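Local coordinates for autophagy-related protein 9 (Schizosaccharomyces pombe, PDB 7D0I) that scrambles phospholipids between the two membrane leaflets as a homotrimer with a central pore, supplying membrane for the growing autophagosome, at residues 288-293 against 303-308; 497-502 against 554-559; 504-509 against 547-552; 511-516 against 540-545. The protein carries 1 engineered substitution. All coordinates share one frame; numbering follows the deposited sequence.

Contact 1: 288-293 against 303-308; sequences HALKIA and QRVLYR
Two kinds of contact join residues 288-293, where a helix gives way to loop, to one face of helix 303-308. The apolar part centres on Val-305. Its CG1, anti to the backbone N, meets Leu-290 CD1 at 4.0 Å, while CG2 meets Ile-292 CD1 at 3.8 Å, the chains crossing at about a right angle. The other branch of Leu-290 reaches Arg-308, about one turn on, CD2 lying 3.6 Å from Arg-308 CB. The polar part is Arg-308, bent at chi2 (-81°), which lays CD 3.2 Å from Leu-290 O and brings the carbonyls of Leu-290 and Lys-291 to the guanidinium edge, near its plane. NE stays 3.8 Å from Lys-291 O, too far for a hydrogen bond; any attraction is probably loosely electrostatic. NH2 also makes a long, weak ion pair with Asp-585 of a neighbouring subunit. An alanine at Arg-308 would probably lose the approach to the two carbonyls and part of the cover over Leu-290 CD2. Beyond helix 253-289, which the chain leaves at Lys-291 (phi 56°), the loop passes across the end of segment 303-308, on helix 302-312; Leu-290 also packs on Phe-285 and Leu-309, and Leu-306 on helix 336-343.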
loop_
_atom_site.group_PDB
_atom_site.type_symbol
_atom_site.label_atom_id
_atom_site.label_comp_id
_atom_site.label_asym_id
_atom_site.label_seq_id
_atom_site.Cartn_x
_atom_site.Cartn_y
_atom_site.Cartn_z
ATOM N N HIS A 288 43.698 3.167 -10.777
ATOM C CA HIS A 288 44.319 3.589 -9.527
ATOM C C HIS A 288 43.359 4.392 -8.659
ATOM O O HIS A 288 43.030 3.987 -7.540
ATOM C CB HIS A 288 45.585 4.393 -9.830
ATOM C CG HIS A 288 46.646 3.607 -10.535
ATOM N ND1 HIS A 288 46.572 2.240 -10.698
ATOM C CD2 HIS A 288 47.803 3.992 -11.118
ATOM C CE1 HIS A 288 47.637 1.819 -11.354
ATOM N NE2 HIS A 288 48.402 2.862 -11.621
ATOM N N ALA A 289 42.894 5.536 -9.160
ATOM C CA ALA A 289 42.095 6.433 -8.335
ATOM C C ALA A 289 40.708 5.863 -8.066
ATOM O O ALA A 289 40.246 5.846 -6.919
ATOM C CB ALA A 289 41.988 7.802 -9.002
ATOM N N LEU A 290 40.021 5.402 -9.107
ATOM C CA LEU A 290 38.672 4.880 -8.934
ATOM C C LEU A 290 38.651 3.463 -8.387
ATOM O O LEU A 290 37.631 3.046 -7.834
ATOM C CB LEU A 290 37.912 4.926 -10.261
ATOM C CG LEU A 290 37.372 6.286 -10.691
ATOM C CD1 LEU A 290 36.607 6.165 -11.977
ATOM C CD2 LEU A 290 36.488 6.841 -9.605
ATOM N N LYS A 291 39.749 2.723 -8.522
ATOM C CA LYS A 291 39.820 1.330 -8.084
ATOM C C LYS A 291 38.714 0.499 -8.729
ATOM O O LYS A 291 37.950 -0.195 -8.058
ATOM C CB LYS A 291 39.779 1.225 -6.558
ATOM C CG LYS A 291 41.051 1.706 -5.873
ATOM C CD LYS A 291 40.948 1.578 -4.363
ATOM C CE LYS A 291 39.965 2.580 -3.782
ATOM N NZ LYS A 291 40.478 3.972 -3.867
ATOM N N ILE A 292 38.630 0.587 -10.052
ATOM C CA ILE A 292 37.739 -0.240 -10.855
ATOM C C ILE A 292 38.608 -1.145 -11.710
ATOM O O ILE A 292 39.452 -0.664 -12.477
ATOM C CB ILE A 292 36.798 0.611 -11.723
ATOM C CG1 ILE A 292 35.888 1.457 -10.838
ATOM C CG2 ILE A 292 35.971 -0.271 -12.631
ATOM C CD1 ILE A 292 34.905 2.279 -11.598
ATOM N N ALA A 293 38.413 -2.450 -11.574
ATOM C CA ALA A 293 39.269 -3.416 -12.240
ATOM C C ALA A 293 39.096 -3.358 -13.752
ATOM O O ALA A 293 38.005 -3.097 -14.266
ATOM C CB ALA A 293 38.964 -4.826 -11.737
ATOM N N GLN A 303 26.309 4.030 -11.832
ATOM C CA GLN A 303 26.134 4.392 -10.433
ATOM C C GLN A 303 27.321 3.948 -9.594
ATOM O O GLN A 303 27.690 4.633 -8.639
ATOM C CB GLN A 303 24.842 3.795 -9.892
ATOM C CG GLN A 303 23.587 4.362 -10.532
ATOM C CD GLN A 303 23.222 3.673 -11.826
ATOM O OE1 GLN A 303 24.042 2.987 -12.431
ATOM N NE2 GLN A 303 21.980 3.846 -12.257
ATOM N N ARG A 304 27.947 2.827 -9.945
ATOM C CA ARG A 304 29.141 2.398 -9.228
ATOM C C ARG A 304 30.306 3.339 -9.495
ATOM O O ARG A 304 31.069 3.668 -8.579
ATOM C CB ARG A 304 29.493 0.966 -9.621
ATOM C CG ARG A 304 30.783 0.434 -9.023
ATOM C CD ARG A 304 30.681 0.188 -7.523
ATOM N NE ARG A 304 29.654 -0.792 -7.175
ATOM C CZ ARG A 304 28.576 -0.520 -6.448
ATOM N NH1 ARG A 304 28.380 0.702 -5.977
ATOM N NH2 ARG A 304 27.698 -1.471 -6.178
ATOM N N VAL A 305 30.453 3.789 -10.741
ATOM C CA VAL A 305 31.493 4.764 -11.053
ATOM C C VAL A 305 31.238 6.067 -10.313
ATOM O O VAL A 305 32.169 6.696 -9.804
ATOM C CB VAL A 305 31.580 4.992 -12.573
ATOM C CG1 VAL A 305 32.684 5.964 -12.884
ATOM C CG2 VAL A 305 31.816 3.688 -13.289
ATOM N N LEU A 306 29.977 6.489 -10.231
ATOM C CA LEU A 306 29.649 7.696 -9.478
ATOM C C LEU A 306 29.966 7.527 -8.002
ATOM O O LEU A 306 30.456 8.457 -7.354
ATOM C CB LEU A 306 28.179 8.046 -9.653
ATOM C CG LEU A 306 27.822 8.755 -10.946
ATOM C CD1 LEU A 306 26.348 9.059 -10.966
ATOM C CD2 LEU A 306 28.636 10.014 -11.057
ATOM N N TYR A 307 29.665 6.356 -7.445
ATOM C CA TYR A 307 29.985 6.079 -6.051
ATOM C C TYR A 307 31.481 6.208 -5.806
ATOM O O TYR A 307 31.915 6.922 -4.893
ATOM C CB TYR A 307 29.483 4.682 -5.700
ATOM C CG TYR A 307 29.668 4.261 -4.270
ATOM C CD1 TYR A 307 30.638 3.332 -3.926
ATOM C CD2 TYR A 307 28.858 4.768 -3.266
ATOM C CE1 TYR A 307 30.807 2.927 -2.623
ATOM C CE2 TYR A 307 29.020 4.371 -1.952
ATOM C CZ TYR A 307 29.996 3.448 -1.637
ATOM O OH TYR A 307 30.169 3.041 -0.332
ATOM N N ARG A 308 32.287 5.539 -6.631
ATOM C CA ARG A 308 33.735 5.637 -6.482
ATOM C C ARG A 308 34.214 7.071 -6.655
ATOM O O ARG A 308 35.116 7.523 -5.942
ATOM C CB ARG A 308 34.430 4.730 -7.491
ATOM C CG ARG A 308 34.067 3.269 -7.384
ATOM C CD ARG A 308 34.840 2.580 -6.283
ATOM N NE ARG A 308 34.762 1.132 -6.420
ATOM C CZ ARG A 308 33.856 0.371 -5.817
ATOM N NH1 ARG A 308 32.950 0.920 -5.020
ATOM N NH2 ARG A 308 33.861 -0.941 -6.005
#

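Contact 2: 497-502 against 554-559; sequences NMIRLF and SIIPDE
Phe-502 presents one face of its ring to the CD1 methyl of Ile-555, which sits 3.6 Å from the ring centroid and 16° off the ring normal, the geometry of a CH-pi contact. The nearest ring atom is CE2, 3.5 Å from Ile-555 CD1. Phe-502 CG and Ile-555 CG1 are both anti to their carbonyl carbons (chi1 -80° and -62°), and the side chains cross obliquely, so that the methyl at the end of the isoleucine lands over the ring. Within its own helix the ring has Met-498 SD at its edge, in plane. A second group lies one turn earlier: Ile-499 and Pro-557 meet tip to tip, CD1 of the isoleucine 3.5 Å from CD of the proline. Between the two groups Ile-556 runs its CD1 up to the backbone of Phe-502, 4.0 Å from Phe-502 O. An alanine at Phe-502 would probably lose the CH-pi contact and leave the Ile-555 methyl without its flat support. Around the pair, Pro-557 also packs on Phe-563, and Glu-559 forms a salt bridge with Arg-603 of a neighbouring subunit. With the start of helix 496-520 set against the end of helix 538-555, this is one end of an antiparallel transmembrane helical hairpin, probably its cytoplasmic end.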
loop_
_atom_site.group_PDB
_atom_site.type_symbol
_atom_site.label_atom_id
_atom_site.label_comp_id
_atom_site.label_asym_id
_atom_site.label_seq_id
_atom_site.Cartn_x
_atom_site.Cartn_y
_atom_site.Cartn_z
ATOM N N ASN A 497 -11.795 -5.282 -43.362
ATOM C CA ASN A 497 -12.396 -5.498 -44.671
ATOM C C ASN A 497 -11.492 -6.299 -45.597
ATOM O O ASN A 497 -11.968 -6.821 -46.607
ATOM C CB ASN A 497 -12.746 -4.163 -45.316
ATOM C CG ASN A 497 -13.551 -3.278 -44.399
ATOM O OD1 ASN A 497 -13.488 -3.415 -43.182
ATOM N ND2 ASN A 497 -14.314 -2.362 -44.979
ATOM N N MET A 498 -10.205 -6.402 -45.278
ATOM C CA MET A 498 -9.273 -7.225 -46.035
ATOM C C MET A 498 -9.074 -8.595 -45.409
ATOM O O MET A 498 -8.917 -9.589 -46.127
ATOM C CB MET A 498 -7.927 -6.510 -46.151
ATOM C CG MET A 498 -6.991 -7.096 -47.182
ATOM S SD MET A 498 -5.419 -6.216 -47.255
ATOM C CE MET A 498 -4.834 -6.414 -45.572
ATOM N N ILE A 499 -9.083 -8.663 -44.078
ATOM C CA ILE A 499 -9.081 -9.951 -43.395
ATOM C C ILE A 499 -10.285 -10.772 -43.822
ATOM O O ILE A 499 -10.181 -11.982 -44.047
ATOM C CB ILE A 499 -9.059 -9.749 -41.871
ATOM C CG1 ILE A 499 -7.757 -9.096 -41.432
ATOM C CG2 ILE A 499 -9.246 -11.067 -41.162
ATOM C CD1 ILE A 499 -7.743 -8.749 -39.980
ATOM N N ARG A 500 -11.443 -10.127 -43.951
ATOM C CA ARG A 500 -12.645 -10.846 -44.354
ATOM C C ARG A 500 -12.518 -11.379 -45.775
ATOM O O ARG A 500 -12.882 -12.530 -46.051
ATOM C CB ARG A 500 -13.858 -9.929 -44.220
ATOM C CG ARG A 500 -15.158 -10.588 -44.571
ATOM C CD ARG A 500 -15.414 -11.789 -43.698
ATOM N NE ARG A 500 -16.104 -12.838 -44.438
ATOM C CZ ARG A 500 -16.418 -14.024 -43.935
ATOM N NH1 ARG A 500 -17.041 -14.920 -44.684
ATOM N NH2 ARG A 500 -16.106 -14.315 -42.680
ATOM N N LEU A 501 -11.993 -10.560 -46.689
ATOM C CA LEU A 501 -11.804 -11.009 -48.064
ATOM C C LEU A 501 -10.856 -12.194 -48.134
ATOM O O LEU A 501 -11.114 -13.165 -48.856
ATOM C CB LEU A 501 -11.275 -9.867 -48.924
ATOM C CG LEU A 501 -10.682 -10.308 -50.259
ATOM C CD1 LEU A 501 -11.770 -10.787 -51.191
ATOM C CD2 LEU A 501 -9.892 -9.184 -50.886
ATOM N N PHE A 502 -9.745 -12.131 -47.405
ATOM C CA PHE A 502 -8.802 -13.237 -47.469
ATOM C C PHE A 502 -9.350 -14.478 -46.787
ATOM O O PHE A 502 -9.037 -15.595 -47.206
ATOM C CB PHE A 502 -7.462 -12.823 -46.874
ATOM C CG PHE A 502 -6.625 -12.016 -47.815
ATOM C CD1 PHE A 502 -6.116 -12.589 -48.965
ATOM C CD2 PHE A 502 -6.363 -10.686 -47.566
ATOM C CE1 PHE A 502 -5.359 -11.857 -49.841
ATOM C CE2 PHE A 502 -5.601 -9.948 -48.440
ATOM C CZ PHE A 502 -5.098 -10.533 -49.578
ATOM N N SER A 554 -1.425 -16.344 -43.360
ATOM C CA SER A 554 -0.522 -15.421 -42.688
ATOM C C SER A 554 -1.184 -14.079 -42.412
ATOM O O SER A 554 -0.886 -13.440 -41.399
ATOM C CB SER A 554 0.739 -15.224 -43.523
ATOM O OG SER A 554 0.403 -14.845 -44.846
ATOM N N ILE A 555 -2.078 -13.637 -43.297
ATOM C CA ILE A 555 -2.748 -12.360 -43.094
ATOM C C ILE A 555 -3.810 -12.478 -42.013
ATOM O O ILE A 555 -3.912 -11.626 -41.124
ATOM C CB ILE A 555 -3.350 -11.859 -44.417
ATOM C CG1 ILE A 555 -2.243 -11.633 -45.445
ATOM C CG2 ILE A 555 -4.154 -10.595 -44.184
ATOM C CD1 ILE A 555 -2.748 -11.186 -46.793
ATOM N N ILE A 556 -4.615 -13.533 -42.072
ATOM C CA ILE A 556 -5.713 -13.752 -41.136
ATOM C C ILE A 556 -5.156 -13.921 -39.731
ATOM O O ILE A 556 -4.439 -14.894 -39.461
ATOM C CB ILE A 556 -6.543 -14.977 -41.543
ATOM C CG1 ILE A 556 -7.103 -14.792 -42.945
ATOM C CG2 ILE A 556 -7.664 -15.203 -40.567
ATOM C CD1 ILE A 556 -7.728 -16.036 -43.483
ATOM N N PRO A 557 -5.458 -13.016 -38.808
ATOM C CA PRO A 557 -4.948 -13.155 -37.446
ATOM C C PRO A 557 -5.612 -14.322 -36.733
ATOM O O PRO A 557 -6.552 -14.944 -37.226
ATOM C CB PRO A 557 -5.313 -11.820 -36.798
ATOM C CG PRO A 557 -6.506 -11.374 -37.540
ATOM C CD PRO A 557 -6.316 -11.832 -38.952
ATOM N N ASP A 558 -5.094 -14.619 -35.548
ATOM C CA ASP A 558 -5.697 -15.650 -34.724
ATOM C C ASP A 558 -7.094 -15.222 -34.297
ATOM O O ASP A 558 -7.405 -14.031 -34.224
ATOM C CB ASP A 558 -4.829 -15.923 -33.500
ATOM C CG ASP A 558 -5.310 -17.107 -32.693
ATOM O OD1 ASP A 558 -6.161 -17.870 -33.195
ATOM O OD2 ASP A 558 -4.840 -17.273 -31.550
ATOM N N GLU A 559 -7.948 -16.207 -34.033
ATOM C CA GLU A 559 -9.284 -15.896 -33.541
ATOM C C GLU A 559 -9.219 -15.282 -32.152
ATOM O O GLU A 559 -9.787 -14.212 -31.906
ATOM C CB GLU A 559 -10.147 -17.155 -33.516
ATOM C CG GLU A 559 -10.501 -17.709 -34.872
ATOM C CD GLU A 559 -11.496 -18.836 -34.770
ATOM O OE1 GLU A 559 -12.037 -19.257 -35.814
ATOM O OE2 GLU A 559 -11.742 -19.300 -33.639
#

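Contact 3: 504-509 against 547-552; sequences YISFIL and SLIAVS
Leu-509 has the most surface buried here, and it is followed by Ile-549 and Ser-506. Leu-509 points at the facing helix and touches two consecutive residues: its CB lies 3.6 Å from Ile-549 CG1, and its CD1 lies 3.6 Å from Leu-548 CB, the two leucines crossing obliquely. Ile-549 has CG1 anti to its carbonyl carbon (chi1 -69°), which carries CD1 on to the backbone of Leu-509, 3.7 Å from Leu-509 C. About a turn away, the small residues Ser-506 and Ser-552 meet through carbon, CB to CB at 4.0 Å. Their neighbourhood is where the backbones come closest, Ser-506 CA and Ile-549 CA being 5.6 Å apart, and the segment axes are 9.4 Å apart and run at 152°. Ser-552 OG turns back to its own helix and donates to Leu-548 O at 3.1 Å, from above the carbonyl plane. That oxygen also accepts from Ser-552 N. The buried hydroxyl is thus satisfied within its helix, and what joins the helices is van der Waals contact.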
loop_
_atom_site.group_PDB
_atom_site.type_symbol
_atom_site.label_atom_id
_atom_site.label_comp_id
_atom_site.label_asym_id
_atom_site.label_seq_id
_atom_site.Cartn_x
_atom_site.Cartn_y
_atom_site.Cartn_z
ATOM N N TYR A 504 -12.504 -15.316 -46.984
ATOM C CA TYR A 504 -13.363 -15.862 -48.031
ATOM C C TYR A 504 -12.553 -16.598 -49.091
ATOM O O TYR A 504 -12.929 -17.694 -49.532
ATOM C CB TYR A 504 -14.173 -14.738 -48.664
ATOM C CG TYR A 504 -15.030 -15.182 -49.814
ATOM C CD1 TYR A 504 -15.849 -16.289 -49.704
ATOM C CD2 TYR A 504 -15.035 -14.481 -51.005
ATOM C CE1 TYR A 504 -16.639 -16.694 -50.750
ATOM C CE2 TYR A 504 -15.824 -14.878 -52.056
ATOM C CZ TYR A 504 -16.624 -15.986 -51.922
ATOM O OH TYR A 504 -17.414 -16.390 -52.967
ATOM N N ILE A 505 -11.447 -16.000 -49.528
ATOM C CA ILE A 505 -10.629 -16.625 -50.564
ATOM C C ILE A 505 -10.033 -17.927 -50.059
ATOM O O ILE A 505 -9.991 -18.934 -50.780
ATOM C CB ILE A 505 -9.540 -15.650 -51.044
ATOM C CG1 ILE A 505 -10.180 -14.475 -51.775
ATOM C CG2 ILE A 505 -8.556 -16.352 -51.944
ATOM C CD1 ILE A 505 -9.189 -13.478 -52.281
ATOM N N SER A 506 -9.552 -17.934 -48.816
ATOM C CA SER A 506 -9.049 -19.163 -48.222
ATOM C C SER A 506 -10.136 -20.225 -48.157
ATOM O O SER A 506 -9.865 -21.407 -48.373
ATOM C CB SER A 506 -8.496 -18.884 -46.829
ATOM O OG SER A 506 -8.309 -20.091 -46.118
ATOM N N PHE A 507 -11.376 -19.820 -47.878
ATOM C CA PHE A 507 -12.470 -20.785 -47.844
ATOM C C PHE A 507 -12.706 -21.398 -49.218
ATOM O O PHE A 507 -12.874 -22.618 -49.347
ATOM C CB PHE A 507 -13.742 -20.116 -47.329
ATOM C CG PHE A 507 -14.964 -20.966 -47.467
ATOM C CD1 PHE A 507 -15.123 -22.102 -46.697
ATOM C CD2 PHE A 507 -15.958 -20.631 -48.362
ATOM C CE1 PHE A 507 -16.242 -22.884 -46.821
ATOM C CE2 PHE A 507 -17.078 -21.412 -48.489
ATOM C CZ PHE A 507 -17.218 -22.539 -47.718
ATOM N N ILE A 508 -12.727 -20.562 -50.256
ATOM C CA ILE A 508 -12.926 -21.066 -51.614
ATOM C C ILE A 508 -11.832 -22.059 -51.981
ATOM O O ILE A 508 -12.102 -23.182 -52.432
ATOM C CB ILE A 508 -12.969 -19.905 -52.621
ATOM C CG1 ILE A 508 -14.258 -19.106 -52.475
ATOM C CG2 ILE A 508 -12.835 -20.430 -54.029
ATOM C CD1 ILE A 508 -14.390 -18.014 -53.501
ATOM N N LEU A 509 -10.575 -21.649 -51.808
ATOM C CA LEU A 509 -9.463 -22.514 -52.179
ATOM C C LEU A 509 -9.439 -23.782 -51.343
ATOM O O LEU A 509 -9.052 -24.843 -51.839
ATOM C CB LEU A 509 -8.145 -21.760 -52.047
ATOM C CG LEU A 509 -8.095 -20.424 -52.788
ATOM C CD1 LEU A 509 -6.795 -19.710 -52.500
ATOM C CD2 LEU A 509 -8.286 -20.613 -54.279
ATOM N N SER A 547 -0.111 -23.213 -51.879
ATOM C CA SER A 547 0.683 -21.996 -51.738
ATOM C C SER A 547 -0.202 -20.798 -51.416
ATOM O O SER A 547 0.106 -20.007 -50.516
ATOM C CB SER A 547 1.482 -21.746 -53.017
ATOM O OG SER A 547 2.290 -22.866 -53.334
ATOM N N LEU A 548 -1.308 -20.646 -52.144
ATOM C CA LEU A 548 -2.186 -19.502 -51.919
ATOM C C LEU A 548 -2.829 -19.554 -50.537
ATOM O O LEU A 548 -2.993 -18.518 -49.880
ATOM C CB LEU A 548 -3.251 -19.438 -53.007
ATOM C CG LEU A 548 -2.767 -18.981 -54.382
ATOM C CD1 LEU A 548 -3.860 -19.159 -55.413
ATOM C CD2 LEU A 548 -2.326 -17.532 -54.325
ATOM N N ILE A 549 -3.186 -20.750 -50.068
ATOM C CA ILE A 549 -3.785 -20.878 -48.746
ATOM C C ILE A 549 -2.754 -20.585 -47.664
ATOM O O ILE A 549 -3.067 -19.959 -46.645
ATOM C CB ILE A 549 -4.410 -22.271 -48.580
ATOM C CG1 ILE A 549 -5.631 -22.409 -49.485
ATOM C CG2 ILE A 549 -4.808 -22.512 -47.147
ATOM C CD1 ILE A 549 -6.281 -23.766 -49.423
ATOM N N ALA A 550 -1.510 -21.028 -47.862
ATOM C CA ALA A 550 -0.455 -20.674 -46.921
ATOM C C ALA A 550 -0.213 -19.173 -46.902
ATOM O O ALA A 550 0.110 -18.610 -45.852
ATOM C CB ALA A 550 0.834 -21.414 -47.270
ATOM N N VAL A 551 -0.357 -18.513 -48.051
ATOM C CA VAL A 551 -0.253 -17.057 -48.091
ATOM C C VAL A 551 -1.382 -16.427 -47.288
ATOM O O VAL A 551 -1.171 -15.501 -46.498
ATOM C CB VAL A 551 -0.251 -16.558 -49.544
ATOM C CG1 VAL A 551 -0.534 -15.069 -49.593
ATOM C CG2 VAL A 551 1.072 -16.868 -50.207
ATOM N N SER A 552 -2.606 -16.928 -47.480
ATOM C CA SER A 552 -3.768 -16.313 -46.849
ATOM C C SER A 552 -3.751 -16.497 -45.338
ATOM O O SER A 552 -4.120 -15.581 -44.596
ATOM C CB SER A 552 -5.051 -16.890 -47.441
ATOM O OG SER A 552 -5.141 -16.599 -48.824
#

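Contact 4: 511-516 against 540-545; sequences SFTAIL and FYLGLF
In this antiparallel transmembrane helical hairpin, segments 511-516 and 540-545 run at 144° with axes 10.0 Å apart, and Phe-545 starts out toward the partner helix. Its ring lies almost parallel to that of Phe-512, the planes at 28°, but the rings are slid apart with centroids 5.9 Å apart and barely overlap. The base of Phe-512 also touches it, CB 3.9 Å from Phe-545 CE2. Leu-516 CD1 comes to the edge of the Phe-545 ring, near its plane. Thr-513 and Phe-545 slide past each other in opposite directions, while Thr-513 and Leu-542 cross at about a right angle. Leu-542 CD1 touches two residues, Thr-513 CG2 at 3.8 Å and Leu-516 CB at 3.9 Å. Ala-514, which points away from the partner, packs on Phe-442 of a neighbouring subunit, and Ile-515 on Phe-219 of that neighbour. Thr-513 OG1 is hydrogen-bonded to Leu-509 O in its own helix and merely abuts the aromatic residue, 3.4 Å from Phe-545 CB.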
loop_
_atom_site.group_PDB
_atom_site.type_symbol
_atom_site.label_atom_id
_atom_site.label_comp_id
_atom_site.label_asym_id
_atom_site.label_seq_id
_atom_site.Cartn_x
_atom_site.Cartn_y
_atom_site.Cartn_z
ATOM N N SER A 511 -12.133 -25.337 -50.192
ATOM C CA SER A 511 -13.156 -26.204 -50.767
ATOM C C SER A 511 -12.631 -26.909 -52.013
ATOM O O SER A 511 -12.796 -28.129 -52.177
ATOM C CB SER A 511 -14.405 -25.390 -51.092
ATOM O OG SER A 511 -14.075 -24.279 -51.902
ATOM N N PHE A 512 -11.990 -26.149 -52.907
ATOM C CA PHE A 512 -11.393 -26.751 -54.098
ATOM C C PHE A 512 -10.394 -27.836 -53.720
ATOM O O PHE A 512 -10.415 -28.941 -54.276
ATOM C CB PHE A 512 -10.713 -25.684 -54.952
ATOM C CG PHE A 512 -11.662 -24.799 -55.694
ATOM C CD1 PHE A 512 -12.934 -25.231 -56.005
ATOM C CD2 PHE A 512 -11.278 -23.532 -56.085
ATOM C CE1 PHE A 512 -13.803 -24.411 -56.688
ATOM C CE2 PHE A 512 -12.142 -22.710 -56.766
ATOM C CZ PHE A 512 -13.406 -23.149 -57.069
ATOM N N THR A 513 -9.504 -27.533 -52.775
ATOM C CA THR A 513 -8.475 -28.489 -52.383
ATOM C C THR A 513 -9.084 -29.722 -51.735
ATOM O O THR A 513 -8.599 -30.839 -51.940
ATOM C CB THR A 513 -7.478 -27.814 -51.440
ATOM O OG1 THR A 513 -6.733 -26.829 -52.162
ATOM C CG2 THR A 513 -6.521 -28.828 -50.845
ATOM N N ALA A 514 -10.143 -29.543 -50.948
ATOM C CA ALA A 514 -10.816 -30.689 -50.347
ATOM C C ALA A 514 -11.375 -31.607 -51.423
ATOM O O ALA A 514 -11.201 -32.829 -51.364
ATOM C CB ALA A 514 -11.925 -30.211 -49.413
ATOM N N ILE A 515 -12.041 -31.028 -52.424
ATOM C CA ILE A 515 -12.565 -31.846 -53.515
ATOM C C ILE A 515 -11.432 -32.560 -54.244
ATOM O O ILE A 515 -11.528 -33.756 -54.551
ATOM C CB ILE A 515 -13.406 -30.990 -54.475
ATOM C CG1 ILE A 515 -14.851 -30.944 -53.993
ATOM C CG2 ILE A 515 -13.349 -31.545 -55.883
ATOM C CD1 ILE A 515 -15.525 -32.290 -53.997
ATOM N N LEU A 516 -10.338 -31.848 -54.516
ATOM C CA LEU A 516 -9.245 -32.455 -55.270
ATOM C C LEU A 516 -8.599 -33.596 -54.499
ATOM O O LEU A 516 -8.311 -34.652 -55.071
ATOM C CB LEU A 516 -8.203 -31.399 -55.642
ATOM C CG LEU A 516 -8.678 -30.318 -56.611
ATOM C CD1 LEU A 516 -7.516 -29.451 -57.066
ATOM C CD2 LEU A 516 -9.392 -30.934 -57.798
ATOM N N PHE A 540 -0.495 -29.761 -60.107
ATOM C CA PHE A 540 -0.125 -28.358 -60.225
ATOM C C PHE A 540 -1.135 -27.471 -59.511
ATOM O O PHE A 540 -0.763 -26.553 -58.770
ATOM C CB PHE A 540 -0.005 -27.969 -61.698
ATOM C CG PHE A 540 -0.100 -26.493 -61.948
ATOM C CD1 PHE A 540 0.887 -25.636 -61.494
ATOM C CD2 PHE A 540 -1.169 -25.965 -62.648
ATOM C CE1 PHE A 540 0.801 -24.276 -61.728
ATOM C CE2 PHE A 540 -1.259 -24.607 -62.886
ATOM C CZ PHE A 540 -0.273 -23.762 -62.424
ATOM N N TYR A 541 -2.427 -27.737 -59.722
ATOM C CA TYR A 541 -3.459 -26.958 -59.052
ATOM C C TYR A 541 -3.415 -27.164 -57.545
ATOM O O TYR A 541 -3.608 -26.214 -56.779
ATOM C CB TYR A 541 -4.836 -27.326 -59.599
ATOM C CG TYR A 541 -5.190 -26.612 -60.877
ATOM C CD1 TYR A 541 -4.730 -25.328 -61.123
ATOM C CD2 TYR A 541 -5.981 -27.221 -61.838
ATOM C CE1 TYR A 541 -5.050 -24.669 -62.290
ATOM C CE2 TYR A 541 -6.305 -26.571 -63.009
ATOM C CZ TYR A 541 -5.838 -25.293 -63.230
ATOM O OH TYR A 541 -6.159 -24.643 -64.397
ATOM N N LEU A 542 -3.164 -28.394 -57.101
ATOM C CA LEU A 542 -3.085 -28.655 -55.670
ATOM C C LEU A 542 -1.933 -27.884 -55.039
ATOM O O LEU A 542 -2.090 -27.284 -53.971
ATOM C CB LEU A 542 -2.931 -30.155 -55.420
ATOM C CG LEU A 542 -3.394 -30.659 -54.054
ATOM C CD1 LEU A 542 -4.883 -30.439 -53.905
ATOM C CD2 LEU A 542 -3.055 -32.123 -53.882
ATOM N N GLY A 543 -0.772 -27.873 -55.695
ATOM C CA GLY A 543 0.352 -27.111 -55.175
ATOM C C GLY A 543 0.096 -25.616 -55.175
ATOM O O GLY A 543 0.421 -24.921 -54.206
ATOM N N LEU A 544 -0.495 -25.099 -56.256
ATOM C CA LEU A 544 -0.802 -23.676 -56.321
ATOM C C LEU A 544 -1.787 -23.274 -55.231
ATOM O O LEU A 544 -1.623 -22.231 -54.583
ATOM C CB LEU A 544 -1.360 -23.325 -57.697
ATOM C CG LEU A 544 -1.847 -21.888 -57.877
ATOM C CD1 LEU A 544 -0.700 -20.912 -57.697
ATOM C CD2 LEU A 544 -2.502 -21.712 -59.234
ATOM N N PHE A 545 -2.815 -24.092 -55.008
ATOM C CA PHE A 545 -3.797 -23.776 -53.982
ATOM C C PHE A 545 -3.197 -23.888 -52.591
ATOM O O PHE A 545 -3.509 -23.080 -51.715
ATOM C CB PHE A 545 -5.015 -24.686 -54.123
ATOM C CG PHE A 545 -5.861 -24.366 -55.314
ATOM C CD1 PHE A 545 -5.817 -23.112 -55.891
ATOM C CD2 PHE A 545 -6.700 -25.316 -55.860
ATOM C CE1 PHE A 545 -6.589 -22.811 -56.986
ATOM C CE2 PHE A 545 -7.476 -25.021 -56.956
ATOM C CZ PHE A 545 -7.422 -23.768 -57.521
#

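Overall arrangement
Contacts 2, 3 and 4 follow one another along the same pair of helices, 496-520 and 538-555, each nested in the loop closed by the one before. Their centres are spaced about 10 Å from one to the next. Phe-502 CD1 meets Ser-552 OG at 4.1 Å between contacts 2 and 3, and Leu-509 CD2 meets Phe-545 CD1 at 3.9 Å between contacts 3 and 4, so the packing is continuous. All three also touch a neighbouring subunit, which ties this hairpin to the homotrimer. Contact 1 is separate, its centre about 56 Å from that of contact 2; there the Val-305 side chain is about 14 Å from a bound lauryl maltose neopentyl glycol.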